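Local coordinates for protein alternansucrase (Leuconostoc mesenteroides, PDB 6HVG) that belongs to glycosyl hydrolase family 70 and joins a TIM-barrel-type domain, with a calcium ion bound, to choline-binding-type repeats, at residues Leu600-Ser605 with Gly635-Ala640; Ala591-Trp596 with Ala628-Ile633; Lys653-Leu658 with Gly1078-Glu1083; Gln1225-Val1228 with Pro1233-Ala1236; Val1065-Lys1070 with Glu1143-Asn1148. All coordinates share one frame; numbering follows the deposited sequence.

Interaction 1: Leu600-Ser605 with Gly635-Ala640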
# COMPACT_ATOMS: atom_id res chain seq x y z
N LEU A 600 -12.30 -26.25 10.26
CA LEU A 600 -10.93 -26.11 10.77
C LEU A 600 -10.81 -26.68 12.18
O LEU A 600 -9.84 -27.37 12.48
CB LEU A 600 -10.48 -24.64 10.74
CG LEU A 600 -10.36 -24.03 9.34
CD1 LEU A 600 -10.34 -22.52 9.40
CD2 LEU A 600 -9.14 -24.54 8.58
N MET A 601 -11.79 -26.40 13.04
CA MET A 601 -11.77 -26.88 14.43
C MET A 601 -12.06 -28.38 14.54
O MET A 601 -11.82 -28.97 15.58
CB MET A 601 -12.77 -26.12 15.29
CG MET A 601 -12.54 -24.62 15.40
SD MET A 601 -10.97 -24.18 16.16
CE MET A 601 -10.04 -23.89 14.66
N ASN A 602 -12.55 -28.98 13.46
CA ASN A 602 -12.67 -30.43 13.37
C ASN A 602 -11.90 -31.00 12.18
O ASN A 602 -12.32 -32.00 11.60
CB ASN A 602 -14.15 -30.81 13.27
CG ASN A 602 -14.92 -30.44 14.52
OD1 ASN A 602 -15.01 -31.24 15.46
ND2 ASN A 602 -15.43 -29.22 14.55
N PHE A 603 -10.80 -30.35 11.79
CA PHE A 603 -10.11 -30.74 10.56
C PHE A 603 -9.75 -32.19 10.59
O PHE A 603 -10.06 -32.93 9.65
CB PHE A 603 -8.88 -29.89 10.30
CG PHE A 603 -8.18 -30.22 9.01
CD1 PHE A 603 -8.81 -30.00 7.80
CD2 PHE A 603 -6.89 -30.73 9.00
CE1 PHE A 603 -8.17 -30.31 6.60
CE2 PHE A 603 -6.25 -31.03 7.80
CZ PHE A 603 -6.89 -30.82 6.60
N GLY A 604 -9.13 -32.62 11.68
CA GLY A 604 -8.69 -34.01 11.84
C GLY A 604 -9.80 -35.06 11.83
O GLY A 604 -9.65 -36.10 11.21
N SER A 605 -10.90 -34.78 12.53
CA SER A 605 -12.05 -35.68 12.59
C SER A 605 -12.65 -35.92 11.20
O SER A 605 -12.98 -37.05 10.85
CB SER A 605 -13.13 -35.12 13.51
OG SER A 605 -12.63 -34.84 14.80
N GLY A 635 -17.14 -16.39 18.45
CA GLY A 635 -17.19 -16.48 19.89
C GLY A 635 -18.28 -17.43 20.38
O GLY A 635 -18.04 -18.31 21.22
N ASP A 636 -19.48 -17.22 19.84
CA ASP A 636 -20.65 -18.01 20.23
C ASP A 636 -20.53 -19.49 19.87
O ASP A 636 -21.04 -20.34 20.59
CB ASP A 636 -21.92 -17.40 19.60
CG ASP A 636 -22.24 -16.03 20.19
OD1 ASP A 636 -21.48 -15.57 21.07
OD2 ASP A 636 -23.25 -15.42 19.77
N TYR A 637 -19.85 -19.78 18.76
CA TYR A 637 -19.56 -21.15 18.33
C TYR A 637 -18.69 -21.85 19.36
O TYR A 637 -19.01 -22.94 19.82
CB TYR A 637 -18.85 -21.14 16.96
CG TYR A 637 -18.38 -22.50 16.51
CD1 TYR A 637 -19.26 -23.42 15.93
CD2 TYR A 637 -17.06 -22.89 16.70
CE1 TYR A 637 -18.83 -24.68 15.55
CE2 TYR A 637 -16.63 -24.14 16.31
CZ TYR A 637 -17.52 -25.02 15.74
OH TYR A 637 -17.10 -26.25 15.36
N PHE A 638 -17.61 -21.20 19.76
CA PHE A 638 -16.74 -21.72 20.81
C PHE A 638 -17.46 -21.89 22.16
O PHE A 638 -17.17 -22.84 22.90
CB PHE A 638 -15.52 -20.83 20.99
CG PHE A 638 -14.42 -21.10 20.00
CD1 PHE A 638 -14.59 -20.81 18.66
CD2 PHE A 638 -13.19 -21.57 20.42
CE1 PHE A 638 -13.58 -21.02 17.75
CE2 PHE A 638 -12.18 -21.81 19.50
CZ PHE A 638 -12.38 -21.54 18.17
N LYS A 639 -18.39 -20.99 22.47
CA LYS A 639 -19.18 -21.11 23.69
C LYS A 639 -20.05 -22.36 23.63
O LYS A 639 -20.06 -23.15 24.58
CB LYS A 639 -20.05 -19.87 23.90
CG LYS A 639 -19.29 -18.64 24.39
CD LYS A 639 -20.10 -17.35 24.25
CE LYS A 639 -19.36 -16.18 24.88
NZ LYS A 639 -19.81 -14.84 24.45
N ALA A 640 -20.75 -22.54 22.52
CA ALA A 640 -21.67 -23.65 22.36
C ALA A 640 -20.97 -25.00 22.39
O ALA A 640 -21.44 -25.91 23.07
CB ALA A 640 -22.44 -23.49 21.06
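The backbones stay well apart here, with 9.6 Å between the CA atoms of Met601 and Phe638, and side chains fill the distance. Met601 ends helix 587-601 and points at helix 629-642. The bend of its chain at chi2 turns the sulfur toward Phe638. Met601 SD lies 3.6 Å from Phe638 CZ. The same SD of Met601 is 4.8 Å from the centroid of the Phe638 ring, 61° off the ring normal. This is a Met-aromatic contact of oblique approach, and the two side chains cross at about a right angle. One atom earlier, Met601 CG rests 4.2 Å from Tyr637 CE2. The two rings therefore share one methionine. Phe638 CD1 also sits in plane at the edge of the Tyr637 ring. Both helices belong to the outer layer of the barrel domain. Helix 629-642 links strand 617-620 to strand 657-658, a beta-alpha-beta crossover. Met601 also reaches inward to Ala1154 of strand 1151-1156. Tyr637 has CG anti to its backbone N (chi1 174°), which sends the hydroxyl toward the end of the first helix. There His598 ND1 hydrogen-bonds to Tyr637 OH. Asn602 ND2 is 3.5 Å from Tyr637 OH and is hydrogen-bonded to the carbonyl O of His598. The Asn602 amide plane stands nearly perpendicular to the Tyr637 ring, at 87°.

Interaction 2: Ala591-Trp596 with Ala628-Ile633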
# COMPACT_ATOMS: atom_id res chain seq x y z
N ALA A 591 -22.97 -17.70 7.45
CA ALA A 591 -23.16 -19.13 7.72
C ALA A 591 -22.01 -19.94 7.13
O ALA A 591 -21.52 -20.88 7.77
CB ALA A 591 -24.49 -19.63 7.15
N GLU A 592 -21.59 -19.60 5.92
CA GLU A 592 -20.51 -20.32 5.25
C GLU A 592 -19.18 -20.15 6.00
O GLU A 592 -18.38 -21.07 6.09
CB GLU A 592 -20.40 -19.86 3.80
CG GLU A 592 -19.20 -20.41 3.07
CD GLU A 592 -19.02 -21.91 3.24
OE1 GLU A 592 -20.02 -22.62 3.42
OE2 GLU A 592 -17.86 -22.35 3.15
N GLN A 593 -18.96 -18.97 6.57
CA GLN A 593 -17.76 -18.72 7.35
C GLN A 593 -17.76 -19.59 8.61
O GLN A 593 -16.72 -20.02 9.07
CB GLN A 593 -17.63 -17.25 7.74
CG GLN A 593 -17.56 -16.26 6.61
CD GLN A 593 -16.27 -16.30 5.85
OE1 GLN A 593 -15.42 -17.17 6.01
NE2 GLN A 593 -16.12 -15.32 5.02
N LEU A 594 -18.94 -19.81 9.19
CA LEU A 594 -19.07 -20.71 10.33
C LEU A 594 -18.80 -22.16 9.93
O LEU A 594 -18.21 -22.91 10.69
CB LEU A 594 -20.47 -20.60 10.94
CG LEU A 594 -20.79 -21.49 12.14
CD1 LEU A 594 -19.84 -21.16 13.29
CD2 LEU A 594 -22.25 -21.33 12.53
N ASN A 595 -19.29 -22.55 8.75
CA ASN A 595 -19.04 -23.90 8.22
C ASN A 595 -17.54 -24.13 8.10
O ASN A 595 -17.03 -25.16 8.54
CB ASN A 595 -19.70 -24.09 6.85
CG ASN A 595 -19.88 -25.55 6.46
OD1 ASN A 595 -20.73 -26.25 7.02
ND2 ASN A 595 -19.08 -26.03 5.51
N TRP A 596 -16.84 -23.15 7.53
CA TRP A 596 -15.39 -23.20 7.38
C TRP A 596 -14.72 -23.28 8.73
O TRP A 596 -13.76 -24.04 8.90
CB TRP A 596 -14.91 -21.96 6.64
CG TRP A 596 -13.47 -21.99 6.19
CD1 TRP A 596 -12.76 -23.07 5.79
CD2 TRP A 596 -12.62 -20.87 6.02
NE1 TRP A 596 -11.50 -22.69 5.41
CE2 TRP A 596 -11.40 -21.34 5.55
CE3 TRP A 596 -12.77 -19.51 6.26
CZ2 TRP A 596 -10.32 -20.49 5.28
CZ3 TRP A 596 -11.69 -18.66 6.00
CH2 TRP A 596 -10.50 -19.16 5.50
N ALA A 628 -17.80 -7.06 11.54
CA ALA A 628 -17.46 -7.47 12.90
C ALA A 628 -18.39 -8.54 13.50
O ALA A 628 -18.10 -9.10 14.56
CB ALA A 628 -17.40 -6.25 13.79
N ASP A 629 -19.52 -8.81 12.86
CA ASP A 629 -20.37 -9.95 13.24
C ASP A 629 -19.60 -11.26 13.32
O ASP A 629 -19.94 -12.12 14.12
CB ASP A 629 -21.50 -10.14 12.23
CG ASP A 629 -22.61 -9.10 12.35
OD1 ASP A 629 -22.74 -8.45 13.42
OD2 ASP A 629 -23.37 -8.97 11.37
N LEU A 630 -18.57 -11.40 12.50
CA LEU A 630 -17.79 -12.62 12.49
C LEU A 630 -17.16 -12.93 13.83
O LEU A 630 -16.92 -14.10 14.14
CB LEU A 630 -16.70 -12.58 11.40
CG LEU A 630 -17.17 -12.58 9.94
CD1 LEU A 630 -15.97 -12.69 9.02
CD2 LEU A 630 -18.15 -13.70 9.67
N LEU A 631 -16.87 -11.90 14.62
CA LEU A 631 -16.28 -12.12 15.93
C LEU A 631 -17.29 -12.79 16.85
O LEU A 631 -16.94 -13.72 17.60
CB LEU A 631 -15.78 -10.81 16.54
CG LEU A 631 -14.78 -9.98 15.75
CD1 LEU A 631 -14.26 -8.83 16.58
CD2 LEU A 631 -13.62 -10.81 15.26
N LYS A 632 -18.53 -12.31 16.79
CA LYS A 632 -19.64 -12.86 17.58
C LYS A 632 -19.97 -14.28 17.15
O LYS A 632 -20.18 -15.15 18.00
CB LYS A 632 -20.87 -11.99 17.43
CG LYS A 632 -21.92 -12.21 18.49
CD LYS A 632 -23.31 -11.86 18.00
CE LYS A 632 -24.30 -11.76 19.15
NZ LYS A 632 -24.41 -13.02 19.96
N ILE A 633 -19.99 -14.51 15.84
CA ILE A 633 -20.26 -15.84 15.30
C ILE A 633 -19.22 -16.84 15.79
O ILE A 633 -19.56 -17.93 16.24
CB ILE A 633 -20.30 -15.83 13.76
CG1 ILE A 633 -21.51 -15.04 13.27
CG2 ILE A 633 -20.34 -17.25 13.19
CD1 ILE A 633 -21.34 -14.49 11.86
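Gln593 is the first residue of 591-596 to meet the other helix. It points toward Leu630, and their CA atoms are 8.0 Å apart. Only its aliphatic part is used across this contact. Gln593 CG lies 4.0 Å from Leu630 CD2, and Gln593 CB is 4.1 Å from the same methyl. The chain bends at chi2 (-71°), and the amide is held by other partners. Gln593 OE1 is hydrogen-bonded to Arg1115 NH1, and Gln593 NE2 to Asn584 OD1. Both polar atoms of the buried amide thus have partners, which probably fixes the rotation of the amide.

Leu594 comes next and meets Ile633, one helical turn beyond Leu630. The backbones are closer here, with 7.1 Å between the CA atoms of Leu594 and Ile633. Leu594 CG is anti to the backbone N (chi1 179°), an arrangement that brings CD1 across to the isoleucine. Leu594 CD1 lies 3.9 Å from Ile633 CG2, and Leu594 CB lies 4.0 Å from the same methyl. The branch methyl of Ile633, not its longer arm, makes this contact. The four residues are buried, and the interface between them is apolar.

Gln1227, from a loop, touches Ile633. Pro1158 meets Leu630, whose side chain is about 9 Å from the calcium ion bound by Glu575, Asp581, Asn625 and Asp1159. Helices 587-601 and 629-642 pack together on the outside of the barrel. Trp1156, at the end of strand 1151-1156, meets both helices through Gln593 and Leu630.

Interaction 3: Lys653-Leu658 with Gly1078-Glu1083; sequences KHLSIL and GITSFE
Leu655 holds CG anti to its carbonyl carbon (chi1 -87°), and CD1 then reaches Thr1080 and Ser1081. Ile657 places CG1 between the backbone N and the carbonyl carbon (chi1 66°), with CD1 carried across toward Glu1083. Glu1083 meets it with a chain extended beyond CG.

Strands 657-658 and 1081-1083 belong to the parallel eight-stranded barrel of the domain. They are not neighbours in the sheet, because strands 617-620 and 1151-1156 lie between them. The contact therefore spans the barrel interior. Leu655 and Thr1080 stand just ahead of their strands, so that part of the contact lies near the N-terminal ends of the strands.

Leu655 CD1 is 4.0 Å from Ser1081 CB and 4.1 Å from Thr1080 OG1. That hydroxyl makes its hydrogen bonds to Asn1043 OD1 and Val1044 N, and toward the leucine it offers only packing. Two residues further along each segment, Ile657 CD1 lies 3.4 Å from Glu1083 OE1, and the two side chains cross at about a right angle. The carboxylate has its main partner in Arg823, whose NH1 forms a salt bridge with OE1. Arg619 NE makes a long, weak ion pair with OE2. The methyl of Ile657 thus lies against a carboxylate already engaged by arginine. Ile1045 of a third strand touches both residues.

One water links the backbone of Leu655 to the side chain of Ser1081. The water donates to Leu655 O at 2.8 Å and accepts from Ser1081 OG at 2.8 Å.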
# COMPACT_ATOMS: atom_id res chain seq x y z
N LYS A 653 -8.16 -23.63 27.08
CA LYS A 653 -7.94 -24.80 26.22
C LYS A 653 -8.08 -24.46 24.75
O LYS A 653 -7.70 -25.26 23.89
CB LYS A 653 -8.94 -25.92 26.54
CG LYS A 653 -8.37 -27.05 27.36
CD LYS A 653 -9.48 -27.96 27.87
CE LYS A 653 -9.03 -28.76 29.09
NZ LYS A 653 -10.19 -29.26 29.87
N HIS A 654 -8.67 -23.32 24.44
CA HIS A 654 -8.90 -22.91 23.06
C HIS A 654 -8.46 -21.46 22.89
O HIS A 654 -9.26 -20.61 22.48
CB HIS A 654 -10.38 -23.07 22.69
CG HIS A 654 -10.89 -24.46 22.86
ND1 HIS A 654 -11.35 -24.94 24.06
CD2 HIS A 654 -11.01 -25.49 21.98
CE1 HIS A 654 -11.73 -26.20 23.93
NE2 HIS A 654 -11.54 -26.55 22.67
N LEU A 655 -7.19 -21.21 23.21
CA LEU A 655 -6.59 -19.88 23.02
C LEU A 655 -6.82 -19.37 21.60
O LEU A 655 -6.49 -20.05 20.66
CB LEU A 655 -5.08 -19.91 23.27
CG LEU A 655 -4.63 -19.71 24.70
CD1 LEU A 655 -3.14 -20.00 24.79
CD2 LEU A 655 -4.93 -18.28 25.16
N SER A 656 -7.37 -18.16 21.51
CA SER A 656 -7.74 -17.51 20.24
C SER A 656 -7.36 -16.03 20.23
O SER A 656 -7.60 -15.31 21.21
CB SER A 656 -9.25 -17.61 20.00
OG SER A 656 -9.62 -18.94 19.71
N ILE A 657 -6.79 -15.57 19.12
CA ILE A 657 -6.28 -14.20 19.02
C ILE A 657 -6.92 -13.46 17.85
O ILE A 657 -7.42 -14.07 16.90
CB ILE A 657 -4.74 -14.15 18.91
CG1 ILE A 657 -4.25 -14.79 17.60
CG2 ILE A 657 -4.12 -14.84 20.12
CD1 ILE A 657 -2.74 -14.81 17.43
N LEU A 658 -6.90 -12.13 17.93
CA LEU A 658 -7.41 -11.25 16.89
C LEU A 658 -6.26 -10.42 16.32
O LEU A 658 -5.45 -9.90 17.08
CB LEU A 658 -8.41 -10.25 17.47
CG LEU A 658 -9.69 -10.77 18.06
CD1 LEU A 658 -10.39 -9.67 18.83
CD2 LEU A 658 -10.58 -11.36 16.96
N GLY A 1078 8.18 -23.47 26.87
CA GLY A 1078 6.96 -23.01 27.53
C GLY A 1078 5.87 -22.56 26.57
O GLY A 1078 4.94 -21.87 26.97
N ILE A 1079 5.95 -22.98 25.31
CA ILE A 1079 4.90 -22.67 24.36
C ILE A 1079 3.72 -23.52 24.76
O ILE A 1079 3.87 -24.73 24.90
CB ILE A 1079 5.28 -22.99 22.90
CG1 ILE A 1079 6.15 -21.91 22.28
CG2 ILE A 1079 4.03 -23.04 22.02
CD1 ILE A 1079 7.34 -21.47 23.08
N THR A 1080 2.58 -22.89 24.98
CA THR A 1080 1.34 -23.60 25.24
C THR A 1080 0.40 -23.60 24.03
O THR A 1080 -0.50 -24.43 23.99
CB THR A 1080 0.60 -23.01 26.44
OG1 THR A 1080 0.32 -21.63 26.20
CG2 THR A 1080 1.44 -23.18 27.69
N SER A 1081 0.60 -22.69 23.07
CA SER A 1081 -0.10 -22.71 21.78
C SER A 1081 0.80 -22.38 20.58
O SER A 1081 1.57 -21.43 20.62
CB SER A 1081 -1.28 -21.77 21.78
OG SER A 1081 -2.11 -22.03 20.66
N PHE A 1082 0.68 -23.16 19.52
CA PHE A 1082 1.49 -23.02 18.32
C PHE A 1082 0.65 -22.40 17.22
O PHE A 1082 -0.31 -23.00 16.74
CB PHE A 1082 1.99 -24.38 17.86
CG PHE A 1082 3.23 -24.30 16.99
CD1 PHE A 1082 3.13 -23.91 15.66
CD2 PHE A 1082 4.47 -24.63 17.49
CE1 PHE A 1082 4.26 -23.84 14.87
CE2 PHE A 1082 5.60 -24.57 16.71
CZ PHE A 1082 5.50 -24.19 15.40
N GLU A 1083 0.98 -21.17 16.85
CA GLU A 1083 0.27 -20.50 15.76
C GLU A 1083 0.93 -20.92 14.48
O GLU A 1083 2.05 -20.51 14.19
CB GLU A 1083 0.30 -18.97 15.93
CG GLU A 1083 -0.66 -18.24 15.02
CD GLU A 1083 -0.33 -16.76 14.88
OE1 GLU A 1083 -0.05 -16.11 15.91
OE2 GLU A 1083 -0.33 -16.26 13.73
O HOH W 1 -4.92 -22.34 20.53

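Interaction 4: Gln1225-Val1228 with Pro1233-Ala1236; sequences QNQV and PIDA
Contacts to a backbone carbonyl come first, between Gln1225 and Pro1233. Pro1233 CA gives a CA-H...O contact to Gln1225 O at 3.3 Å, with an angle of 126° at the hydrogen. The CB of the same proline is 3.4 Å from that oxygen. One carbonyl therefore faces two carbons of the proline. The nearest CA atoms are those of Asn1226 and Pro1233, 4.1 Å apart.

The second kind of contact sets a polar atom against a partner with no hydrogen to offer. Asn1226 CG is anti to its carbonyl carbon (chi1 -73°), and the amide swings back along the proline ring. The two side chains lie side by side and point the same way. Asn1226 OD1 is 3.2 Å from Pro1233 N and 3.3 Å from Pro1233 CD. Because a proline nitrogen carries no hydrogen, this is close packing and not a hydrogen bond.

Both segments lie in the irregular loop between helix 1220-1224 and strand 1248-1252. Four residues separate them, and the chain doubles back on itself. The loop lies against the barrel helices 587-601 and 629-642.

A hydrogen bond within 1225-1228 is weak. Gln1225 NE2 reaches Asn1226 O at 3.4 Å, with an N-H...O angle of 155°.

The remaining contact is loose and buried. Gln1227 NE2 lies 4.3 Å from Ile1234 CG2. Gln1227 also touches Asp629, Lys632 and Ile633, while Ile1234 rests on Leu594. Gln590 of helix 587-601 touches both Gln1227 and Ile1234.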
# COMPACT_ATOMS: atom_id res chain seq x y z
N GLN A 1225 -30.05 -16.67 16.74
CA GLN A 1225 -29.58 -15.42 17.33
C GLN A 1225 -29.29 -14.35 16.29
O GLN A 1225 -28.57 -14.61 15.32
CB GLN A 1225 -28.29 -15.69 18.11
CG GLN A 1225 -27.57 -14.44 18.61
CD GLN A 1225 -28.17 -13.88 19.88
OE1 GLN A 1225 -28.57 -14.63 20.78
NE2 GLN A 1225 -28.19 -12.55 19.98
N ASN A 1226 -29.82 -13.14 16.50
CA ASN A 1226 -29.56 -12.01 15.60
C ASN A 1226 -28.17 -11.41 15.75
O ASN A 1226 -27.68 -11.23 16.85
CB ASN A 1226 -30.55 -10.87 15.81
CG ASN A 1226 -31.92 -11.19 15.28
OD1 ASN A 1226 -32.07 -11.75 14.19
ND2 ASN A 1226 -32.94 -10.83 16.04
N GLN A 1227 -27.57 -11.12 14.61
CA GLN A 1227 -26.30 -10.42 14.51
C GLN A 1227 -26.54 -8.92 14.47
O GLN A 1227 -27.55 -8.48 13.99
CB GLN A 1227 -25.57 -10.86 13.23
CG GLN A 1227 -25.20 -12.33 13.20
CD GLN A 1227 -24.21 -12.66 14.27
OE1 GLN A 1227 -23.43 -11.79 14.70
NE2 GLN A 1227 -24.20 -13.91 14.72
N VAL A 1228 -25.59 -8.14 14.96
CA VAL A 1228 -25.79 -6.73 15.18
C VAL A 1228 -25.85 -5.91 13.91
O VAL A 1228 -26.74 -5.08 13.76
CB VAL A 1228 -24.71 -6.14 16.10
CG1 VAL A 1228 -24.86 -4.61 16.26
CG2 VAL A 1228 -24.76 -6.83 17.46
N PRO A 1233 -30.42 -13.15 11.79
CA PRO A 1233 -29.55 -14.25 12.15
C PRO A 1233 -28.82 -14.78 10.91
O PRO A 1233 -29.22 -14.47 9.78
CB PRO A 1233 -30.54 -15.28 12.69
CG PRO A 1233 -31.82 -15.02 11.99
CD PRO A 1233 -31.79 -13.60 11.50
N ILE A 1234 -27.79 -15.57 11.11
CA ILE A 1234 -27.13 -16.24 10.00
C ILE A 1234 -28.12 -17.17 9.31
O ILE A 1234 -29.08 -17.68 9.93
CB ILE A 1234 -25.87 -17.02 10.42
CG1 ILE A 1234 -26.20 -18.16 11.38
CG2 ILE A 1234 -24.84 -16.09 11.06
CD1 ILE A 1234 -25.04 -19.12 11.58
N ASP A 1235 -27.88 -17.38 8.02
CA ASP A 1235 -28.81 -18.10 7.18
C ASP A 1235 -28.12 -19.31 6.57
O ASP A 1235 -27.37 -19.18 5.61
CB ASP A 1235 -29.36 -17.15 6.10
CG ASP A 1235 -30.40 -17.79 5.20
OD1 ASP A 1235 -30.75 -18.98 5.42
OD2 ASP A 1235 -30.85 -17.09 4.26
N ALA A 1236 -28.36 -20.48 7.14
CA ALA A 1236 -27.89 -21.74 6.58
C ALA A 1236 -28.88 -22.38 5.59
O ALA A 1236 -28.67 -23.51 5.13
CB ALA A 1236 -27.56 -22.73 7.71

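Interaction 5: Val1065-Lys1070 with Glu1143-Asn1148; sequences VVIATK and EALHKN
Ala1144 O is gripped twice by Asn1148, and the methyl of the same alanine makes the closest contact with 1065-1070. Asn1148 ND2 donates to this oxygen at 2.7 Å, nearly along the C=O axis, with an N-H...O angle of 145°. Asn1148 N adds a weak bond of 3.2 Å to the same atom. The side chain of the residue just beyond helix 1135-1147 thus folds back over its last turn.

The two helices belong to the outer layer of the parallel barrel. Helix 1063-1075 leads into strand 1081-1083, and helix 1135-1147 leads into strand 1151-1156. These strands are neighbours in the sheet, and the helices before them pack against each other.

Small residues allow a near approach. The CA atoms of Ala1068 and Ala1144 are only 5.3 Å apart. Ala1144 CB points toward the other helix and lies 3.8 Å from Ala1068 CA. The two methyl carbons, Ala1068 CB and Ala1144 CB, are 4.1 Å apart. Asn1148 also touches Ala1071 and Asn1072 of the first helix.

Larger apolar groups meet on the inner side of the pair. Ile1067 and Leu1145 are buried, and Phe1082 of strand 1081-1083 touches both. Ile1067 keeps CG2 anti to its backbone N, which turns this methyl to the leucine while CG1 lies beside the backbone N (chi1 -70°). The touching atoms are Ile1067 CG2 and Leu1145 CD2, at 4.2 Å.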
# COMPACT_ATOMS: atom_id res chain seq x y z
N VAL A 1065 6.31 -31.23 8.66
CA VAL A 1065 7.10 -32.42 8.97
C VAL A 1065 8.09 -32.06 10.07
O VAL A 1065 8.16 -32.72 11.11
CB VAL A 1065 7.83 -32.97 7.73
CG1 VAL A 1065 8.83 -34.06 8.12
CG2 VAL A 1065 6.82 -33.50 6.70
N VAL A 1066 8.83 -30.98 9.85
CA VAL A 1066 9.79 -30.48 10.84
C VAL A 1066 9.12 -30.19 12.19
O VAL A 1066 9.66 -30.54 13.22
CB VAL A 1066 10.57 -29.25 10.33
CG1 VAL A 1066 11.43 -28.64 11.42
CG2 VAL A 1066 11.46 -29.65 9.16
N ILE A 1067 7.94 -29.56 12.19
CA ILE A 1067 7.25 -29.25 13.44
C ILE A 1067 6.98 -30.53 14.23
O ILE A 1067 7.15 -30.54 15.45
CB ILE A 1067 5.94 -28.44 13.20
CG1 ILE A 1067 6.27 -27.02 12.72
CG2 ILE A 1067 5.11 -28.32 14.47
CD1 ILE A 1067 5.10 -26.30 12.07
N ALA A 1068 6.59 -31.61 13.55
CA ALA A 1068 6.36 -32.89 14.21
C ALA A 1068 7.62 -33.45 14.88
O ALA A 1068 7.56 -33.84 16.05
CB ALA A 1068 5.78 -33.89 13.23
N THR A 1069 8.74 -33.48 14.17
CA THR A 1069 9.98 -33.98 14.79
C THR A 1069 10.43 -33.08 15.95
O THR A 1069 10.95 -33.59 16.94
CB THR A 1069 11.14 -34.17 13.77
OG1 THR A 1069 11.61 -32.90 13.32
CG2 THR A 1069 10.70 -35.01 12.55
N LYS A 1070 10.18 -31.78 15.86
CA LYS A 1070 10.68 -30.79 16.84
C LYS A 1070 9.69 -30.32 17.94
O LYS A 1070 10.02 -29.43 18.72
CB LYS A 1070 11.20 -29.54 16.09
CG LYS A 1070 12.71 -29.45 15.93
CD LYS A 1070 13.26 -30.34 14.83
CE LYS A 1070 14.75 -30.05 14.63
NZ LYS A 1070 15.57 -30.22 15.89
N GLU A 1143 -1.19 -33.32 15.80
CA GLU A 1143 -1.17 -34.40 16.80
C GLU A 1143 0.09 -34.31 17.67
O GLU A 1143 0.01 -34.35 18.90
CB GLU A 1143 -1.24 -35.77 16.12
CG GLU A 1143 -1.49 -36.93 17.06
CD GLU A 1143 -1.71 -38.24 16.32
OE1 GLU A 1143 -1.04 -38.46 15.29
OE2 GLU A 1143 -2.53 -39.06 16.80
N ALA A 1144 1.25 -34.17 17.02
CA ALA A 1144 2.52 -34.04 17.68
C ALA A 1144 2.51 -32.90 18.70
O ALA A 1144 3.15 -33.00 19.76
CB ALA A 1144 3.64 -33.85 16.67
N LEU A 1145 1.81 -31.82 18.39
CA LEU A 1145 1.73 -30.70 19.33
C LEU A 1145 0.84 -31.06 20.51
O LEU A 1145 1.13 -30.65 21.61
CB LEU A 1145 1.23 -29.44 18.64
CG LEU A 1145 2.17 -28.86 17.59
CD1 LEU A 1145 1.43 -27.92 16.65
CD2 LEU A 1145 3.34 -28.14 18.25
N HIS A 1146 -0.21 -31.84 20.29
CA HIS A 1146 -1.05 -32.32 21.39
C HIS A 1146 -0.33 -33.36 22.27
O HIS A 1146 -0.41 -33.29 23.49
CB HIS A 1146 -2.36 -32.90 20.87
CG HIS A 1146 -3.24 -31.89 20.21
ND1 HIS A 1146 -4.16 -32.22 19.23
CD2 HIS A 1146 -3.32 -30.54 20.36
CE1 HIS A 1146 -4.78 -31.13 18.84
NE2 HIS A 1146 -4.29 -30.10 19.50
N LYS A 1147 0.38 -34.29 21.66
CA LYS A 1147 1.26 -35.19 22.40
C LYS A 1147 2.28 -34.43 23.30
O LYS A 1147 2.71 -34.96 24.32
CB LYS A 1147 2.00 -36.14 21.44
CG LYS A 1147 1.17 -37.34 20.99
CD LYS A 1147 1.40 -38.53 21.94
CE LYS A 1147 0.61 -39.80 21.57
NZ LYS A 1147 -0.78 -39.79 22.08
N ASN A 1148 2.66 -33.21 22.92
CA ASN A 1148 3.52 -32.36 23.76
C ASN A 1148 2.77 -31.21 24.45
O ASN A 1148 3.39 -30.21 24.85
CB ASN A 1148 4.67 -31.79 22.95
CG ASN A 1148 5.62 -32.86 22.45
OD1 ASN A 1148 6.76 -32.95 22.91
ND2 ASN A 1148 5.15 -33.66 21.52

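How the interactions relate
From the N terminus, interaction 2 opens first on helix 587-601, and interaction 1 opens at the end of the same helix. Both close on helix 629-642, interaction 2 first, so they cross. Interaction 3 opens just after the next helix, 648-652, and runs to strand 1081-1083, closing a long loop of 419 residues. Interaction 5 opens within that loop and closes beyond it, so these two cross as well. Interaction 4 comes last and closes a loop of four residues. Phe638 and Phe1082 join interactions 1 and 5 to interaction 3. Gln1227 brings interaction 4 onto interaction 2. Together the contacts tie barrel strands, outer helices and a late loop.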